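Local coordinates for protein similar to hydroxylamine oxidoreductase (Kuenenia stuttgartiensis, PDB 6H5L) that probably acts as a multi-heme c reductase, related to hydroxylamine oxidoreductase, within a 60-heme electron-transfer complex of an anammox bacterium, at residues V307-N311 against A329-Y335; R343-L347 against L363-D367. Residues are numbered along the deposited sequence.

Interaction 1: V307-N311 against A329-Y335; sequences VPPSN and ADKIDIY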
# COMPACT_ATOMS: atom_id res chain seq x y z
N VAL A 307 -14.44 40.54 -41.13
CA VAL A 307 -15.40 40.64 -42.24
C VAL A 307 -16.66 41.33 -41.75
O VAL A 307 -17.25 40.90 -40.74
CB VAL A 307 -15.71 39.25 -42.80
CG1 VAL A 307 -16.80 39.34 -43.85
CG2 VAL A 307 -14.45 38.62 -43.39
N PRO A 308 -17.12 42.39 -42.41
CA PRO A 308 -18.30 43.11 -41.94
C PRO A 308 -19.55 42.27 -42.07
O PRO A 308 -19.72 41.54 -43.07
CB PRO A 308 -18.36 44.34 -42.86
CG PRO A 308 -17.01 44.43 -43.51
CD PRO A 308 -16.54 43.01 -43.61
N PRO A 309 -20.46 42.33 -41.10
CA PRO A 309 -21.74 41.63 -41.25
C PRO A 309 -22.68 42.36 -42.21
O PRO A 309 -22.69 43.59 -42.28
CB PRO A 309 -22.31 41.63 -39.82
CG PRO A 309 -21.70 42.84 -39.19
CD PRO A 309 -20.32 42.95 -39.78
N SER A 310 -23.47 41.58 -42.95
CA SER A 310 -24.43 42.14 -43.89
C SER A 310 -25.65 42.75 -43.21
O SER A 310 -26.46 43.39 -43.88
CB SER A 310 -24.90 41.07 -44.88
OG SER A 310 -25.66 40.06 -44.23
N ASN A 311 -25.80 42.56 -41.90
CA ASN A 311 -26.95 43.05 -41.16
C ASN A 311 -26.78 44.49 -40.70
O ASN A 311 -27.51 44.93 -39.80
CB ASN A 311 -27.23 42.14 -39.96
CG ASN A 311 -27.05 40.66 -40.30
OD1 ASN A 311 -25.99 40.09 -40.05
ND2 ASN A 311 -28.08 40.06 -40.87
N ALA A 329 -13.92 37.14 -48.72
CA ALA A 329 -15.25 36.72 -48.32
C ALA A 329 -16.22 37.90 -48.34
O ALA A 329 -15.85 39.04 -48.07
CB ALA A 329 -15.22 36.10 -46.92
N ASP A 330 -17.47 37.60 -48.68
CA ASP A 330 -18.52 38.61 -48.69
C ASP A 330 -19.08 38.80 -47.28
O ASP A 330 -18.68 38.12 -46.32
CB ASP A 330 -19.63 38.22 -49.67
CG ASP A 330 -19.56 36.77 -50.09
OD1 ASP A 330 -18.70 36.03 -49.57
OD2 ASP A 330 -20.37 36.37 -50.95
N LYS A 331 -20.01 39.74 -47.15
CA LYS A 331 -20.54 40.10 -45.84
C LYS A 331 -21.26 38.92 -45.20
O LYS A 331 -22.06 38.24 -45.86
CB LYS A 331 -21.47 41.31 -45.96
CG LYS A 331 -20.80 42.57 -46.48
CD LYS A 331 -21.20 43.79 -45.66
CE LYS A 331 -22.02 44.78 -46.46
NZ LYS A 331 -21.21 45.42 -47.53
N ILE A 332 -20.98 38.69 -43.92
CA ILE A 332 -21.57 37.57 -43.20
C ILE A 332 -23.00 37.91 -42.82
O ILE A 332 -23.27 38.98 -42.24
CB ILE A 332 -20.73 37.23 -41.96
CG1 ILE A 332 -19.27 36.97 -42.34
CG2 ILE A 332 -21.31 36.02 -41.24
CD1 ILE A 332 -18.37 36.73 -41.15
N ASP A 333 -23.93 37.01 -43.13
CA ASP A 333 -25.33 37.15 -42.72
C ASP A 333 -25.48 36.43 -41.38
O ASP A 333 -25.56 35.20 -41.34
CB ASP A 333 -26.27 36.60 -43.77
CG ASP A 333 -27.72 36.95 -43.50
OD1 ASP A 333 -27.99 37.64 -42.50
OD2 ASP A 333 -28.59 36.53 -44.29
N ILE A 334 -25.50 37.20 -40.29
CA ILE A 334 -25.54 36.61 -38.95
C ILE A 334 -26.81 35.80 -38.76
O ILE A 334 -26.80 34.76 -38.09
CB ILE A 334 -25.40 37.72 -37.89
CG1 ILE A 334 -24.00 38.33 -37.96
CG2 ILE A 334 -25.69 37.19 -36.50
CD1 ILE A 334 -22.89 37.31 -37.88
N TYR A 335 -27.92 36.24 -39.35
CA TYR A 335 -29.21 35.61 -39.14
C TYR A 335 -29.65 34.79 -40.35
O TYR A 335 -30.85 34.63 -40.60
CB TYR A 335 -30.26 36.66 -38.79
CG TYR A 335 -29.91 37.43 -37.54
CD1 TYR A 335 -29.96 36.83 -36.29
CD2 TYR A 335 -29.52 38.76 -37.61
CE1 TYR A 335 -29.63 37.52 -35.15
CE2 TYR A 335 -29.18 39.47 -36.46
CZ TYR A 335 -29.24 38.84 -35.24
OH TYR A 335 -28.91 39.54 -34.09
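Two pieces of one long irregular loop lie side by side here, running in roughly the same direction, and V307-N311 meets A329-Y335 through a single parallel beta bridge, P309 to I332, with their CA atoms 4.5 Å apart. I332 supplies both of its backbone groups: its N donates to P308 O at 3.2 Å, and its O accepts from S310 N at 2.7 Å. Neither proline of the first segment has an NH to give, so S310 is the first residue after them that can donate. S310 OG adds a weak 3.3 Å bond to the same I332 O. Two CA-H...O contacts, K331 CA to P308 O and P309 CA to I332 O, both 3.2 Å, tighten the bridge.

Beyond it the pairing passes to a side chain. The amide of N311 takes I334 N on OD1 and gives ND2 to D333 OD1, both at 2.9 Å; that carboxylate oxygen also receives a weak 3.4 Å bond from Y335 N. Other groups look outward: P309 O meets the Y314 hydroxyl, D333 O takes S336 OG and N339 ND2, and K331 NZ reaches the carbonyls of L318 and Y321. Among apolar atoms, V307 CG1 lies 3.7 Å from I332 CG1 and P309 CB 4.1 Å from I334 CG1. P309 and I334 also rest on W302 and on F371 of helix 356-389. Without regular strands, polar bonds fix the register of the two loop pieces, the asparagine amide carrying on where the single backbone bridge ends.

Interaction 2: R343-L347 against L363-D367; sequences RSYWL and LKSLD. With HEC (heme c), chain I.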
# COMPACT_ATOMS: atom_id res chain seq x y z
N ARG A 343 -25.33 28.65 -34.65
CA ARG A 343 -25.54 29.15 -33.30
C ARG A 343 -26.23 28.10 -32.43
O ARG A 343 -25.92 27.97 -31.24
CB ARG A 343 -26.35 30.44 -33.35
CG ARG A 343 -26.81 30.98 -32.00
CD ARG A 343 -25.65 31.22 -31.05
NE ARG A 343 -24.60 32.04 -31.66
CZ ARG A 343 -24.64 33.36 -31.74
NH1 ARG A 343 -25.68 34.03 -31.25
NH2 ARG A 343 -23.65 34.03 -32.32
N SER A 344 -27.15 27.34 -33.01
CA SER A 344 -27.81 26.28 -32.25
C SER A 344 -26.84 25.17 -31.87
O SER A 344 -26.97 24.59 -30.79
CB SER A 344 -28.98 25.70 -33.05
OG SER A 344 -28.51 24.95 -34.16
N TYR A 345 -25.87 24.88 -32.73
CA TYR A 345 -24.84 23.90 -32.38
C TYR A 345 -24.00 24.39 -31.21
O TYR A 345 -23.64 23.61 -30.33
CB TYR A 345 -23.95 23.60 -33.59
CG TYR A 345 -24.69 23.17 -34.84
CD1 TYR A 345 -25.94 22.56 -34.77
CD2 TYR A 345 -24.14 23.38 -36.10
CE1 TYR A 345 -26.61 22.17 -35.91
CE2 TYR A 345 -24.80 22.99 -37.24
CZ TYR A 345 -26.04 22.39 -37.15
OH TYR A 345 -26.70 22.01 -38.29
N TRP A 346 -23.68 25.69 -31.19
CA TRP A 346 -23.00 26.26 -30.04
C TRP A 346 -23.83 26.11 -28.77
O TRP A 346 -23.31 25.76 -27.71
CB TRP A 346 -22.70 27.74 -30.28
CG TRP A 346 -21.56 28.00 -31.22
CD1 TRP A 346 -21.63 28.47 -32.49
CD2 TRP A 346 -20.16 27.82 -30.94
NE1 TRP A 346 -20.38 28.59 -33.03
CE2 TRP A 346 -19.45 28.20 -32.10
CE3 TRP A 346 -19.44 27.38 -29.83
CZ2 TRP A 346 -18.07 28.14 -32.18
CZ3 TRP A 346 -18.06 27.32 -29.91
CH2 TRP A 346 -17.39 27.70 -31.08
N LEU A 347 -25.14 26.36 -28.88
CA LEU A 347 -26.01 26.27 -27.71
C LEU A 347 -26.10 24.84 -27.18
O LEU A 347 -26.33 24.64 -25.98
CB LEU A 347 -27.40 26.80 -28.06
CG LEU A 347 -27.46 28.31 -28.31
CD1 LEU A 347 -28.87 28.74 -28.71
CD2 LEU A 347 -26.99 29.07 -27.08
N LEU A 363 -24.55 34.66 -25.88
CA LEU A 363 -24.12 34.69 -27.27
C LEU A 363 -24.84 35.78 -28.06
O LEU A 363 -24.28 36.34 -29.00
CB LEU A 363 -24.32 33.33 -27.92
CG LEU A 363 -23.43 32.22 -27.35
CD1 LEU A 363 -23.70 30.89 -28.03
CD2 LEU A 363 -21.96 32.59 -27.47
N LYS A 364 -26.08 36.09 -27.68
CA LYS A 364 -26.76 37.24 -28.27
C LYS A 364 -26.08 38.55 -27.88
O LYS A 364 -26.11 39.52 -28.65
CB LYS A 364 -28.23 37.26 -27.86
CG LYS A 364 -29.12 36.43 -28.78
CD LYS A 364 -30.33 35.87 -28.05
CE LYS A 364 -31.21 36.97 -27.47
NZ LYS A 364 -32.36 36.39 -26.72
N SER A 365 -25.47 38.60 -26.70
CA SER A 365 -24.68 39.78 -26.32
C SER A 365 -23.38 39.84 -27.11
O SER A 365 -22.90 40.94 -27.42
CB SER A 365 -24.40 39.77 -24.83
OG SER A 365 -25.60 39.76 -24.07
N LEU A 366 -22.80 38.69 -27.44
CA LEU A 366 -21.65 38.67 -28.35
C LEU A 366 -22.01 39.27 -29.70
O LEU A 366 -21.23 40.04 -30.27
CB LEU A 366 -21.14 37.24 -28.52
CG LEU A 366 -20.15 37.01 -29.66
CD1 LEU A 366 -18.84 37.74 -29.42
CD2 LEU A 366 -19.90 35.52 -29.87
N ASP A 367 -23.19 38.93 -30.22
CA ASP A 367 -23.64 39.51 -31.48
C ASP A 367 -23.82 41.02 -31.36
O ASP A 367 -23.43 41.78 -32.26
CB ASP A 367 -24.94 38.85 -31.93
CG ASP A 367 -24.79 37.35 -32.16
OD1 ASP A 367 -23.67 36.91 -32.52
OD2 ASP A 367 -25.78 36.62 -31.98
FE HEC I . -13.14 29.97 -29.01
CHA HEC I . -14.49 32.07 -31.29
CHB HEC I . -10.09 30.15 -30.61
CHC HEC I . -11.69 28.10 -26.52
CHD HEC I . -16.26 29.20 -27.72
NA HEC I . -12.39 31.00 -30.59
C1A HEC I . -13.19 31.66 -31.50
C2A HEC I . -12.42 31.85 -32.70
C3A HEC I . -11.21 31.33 -32.52
C4A HEC I . -11.16 30.78 -31.19
CMA HEC I . -10.05 31.30 -33.54
CAA HEC I . -12.91 32.54 -33.98
CBA HEC I . -13.59 31.51 -34.87
CGA HEC I . -15.08 31.56 -34.62
O1A HEC I . -15.63 30.55 -34.11
O2A HEC I . -15.70 32.61 -34.91
NB HEC I . -11.25 29.21 -28.66
C1B HEC I . -10.11 29.50 -29.40
C2B HEC I . -8.96 29.02 -28.66
C3B HEC I . -9.40 28.45 -27.54
C4B HEC I . -10.85 28.56 -27.51
CMB HEC I . -7.50 29.12 -29.14
CAB HEC I . -8.53 27.79 -26.45
CBB HEC I . -7.62 28.82 -25.74
NC HEC I . -13.85 28.82 -27.45
C1C HEC I . -13.06 28.20 -26.50
C2C HEC I . -13.92 27.84 -25.38
C3C HEC I . -15.18 27.99 -25.78
C4C HEC I . -15.16 28.71 -27.04
CMC HEC I . -13.47 26.93 -24.21
CAC HEC I . -16.45 27.64 -24.97
CBC HEC I . -16.59 28.57 -23.75
ND HEC I . -15.09 30.53 -29.45
C1D HEC I . -16.22 30.12 -28.75
C2D HEC I . -17.37 30.83 -29.28
C3D HEC I . -16.82 31.73 -30.39
C4D HEC I . -15.39 31.47 -30.43
CMD HEC I . -18.84 30.71 -28.83
CAD HEC I . -17.62 32.68 -31.30
CBD HEC I . -18.26 31.84 -32.40
CGD HEC I . -19.01 32.73 -33.36
O1D HEC I . -20.16 33.14 -33.04
O2D HEC I . -18.46 33.02 -34.45
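R343 opens the first segment and does most of the work. Its side chain crosses to the neighbouring helix and meets D367 end-on in a bidentate salt bridge: NH1 to OD2 at 2.7 Å and NH2 to OD1 at 2.9 Å. The edge of the guanidinium also faces a propionate of heme c, with NH2 3.7 Å from heme O1D, while L363 CB lies over one of its faces. D367 OD1 has a second partner, the indole NH of W302, whose backbone N, like that of I301, is hydrogen-bonded to the heme.

One turn on, W346 points toward the second helix, its CB 4.0 Å from L363 CD1. The indole lines the heme pocket: CZ3 comes within 3.4 Å of heme CHD and the heme methyl CMD sits over a ring face, while NE1 is bonded to K299 O. L347 closes the segment, CD2 to L363 CD1 at 3.9 Å.

L363 is thus the shared apolar centre. Its CD1 also lies 3.6 Å from R343 CD, and its CD2 is 3.9 Å from heme CMD; L366 CD2 lies at the same distance from heme CAD.

The segment axes run closer to antiparallel than parallel, at 141°, and come no closer than 12.4 Å, so long side chains have to span the gap. A CxxCH signature begins at C350, the last residue of helix 337-350, and runs through C353 and H354, in the pocket of another heme that L363 also touches. Two successive, roughly antiparallel helices thus flank a CxxCH motif, with L363 lining two heme pockets, as fits a multi-heme cytochrome c.

Interaction 1 closes in the chain just before interaction 2 opens: its second segment leads into helix 337-350, which carries R343-L347. Both also involve helix 356-389. Interaction 2 uses L363-D367 directly, whereas P309, I334 and Y335 pack on F371 further along. W302 ties them again, touching P309 and I334 while donating to D367. The loop contact is only partly buried, and no other protein chain of the assembly reaches it; its bonds are mostly neutral backbone and amide ones. The helix contact is buried against heme and pairs full charges beside the apolar contacts of L363, while M49 of the second subunit and R35 of the partner cytochrome chain pack against its helices.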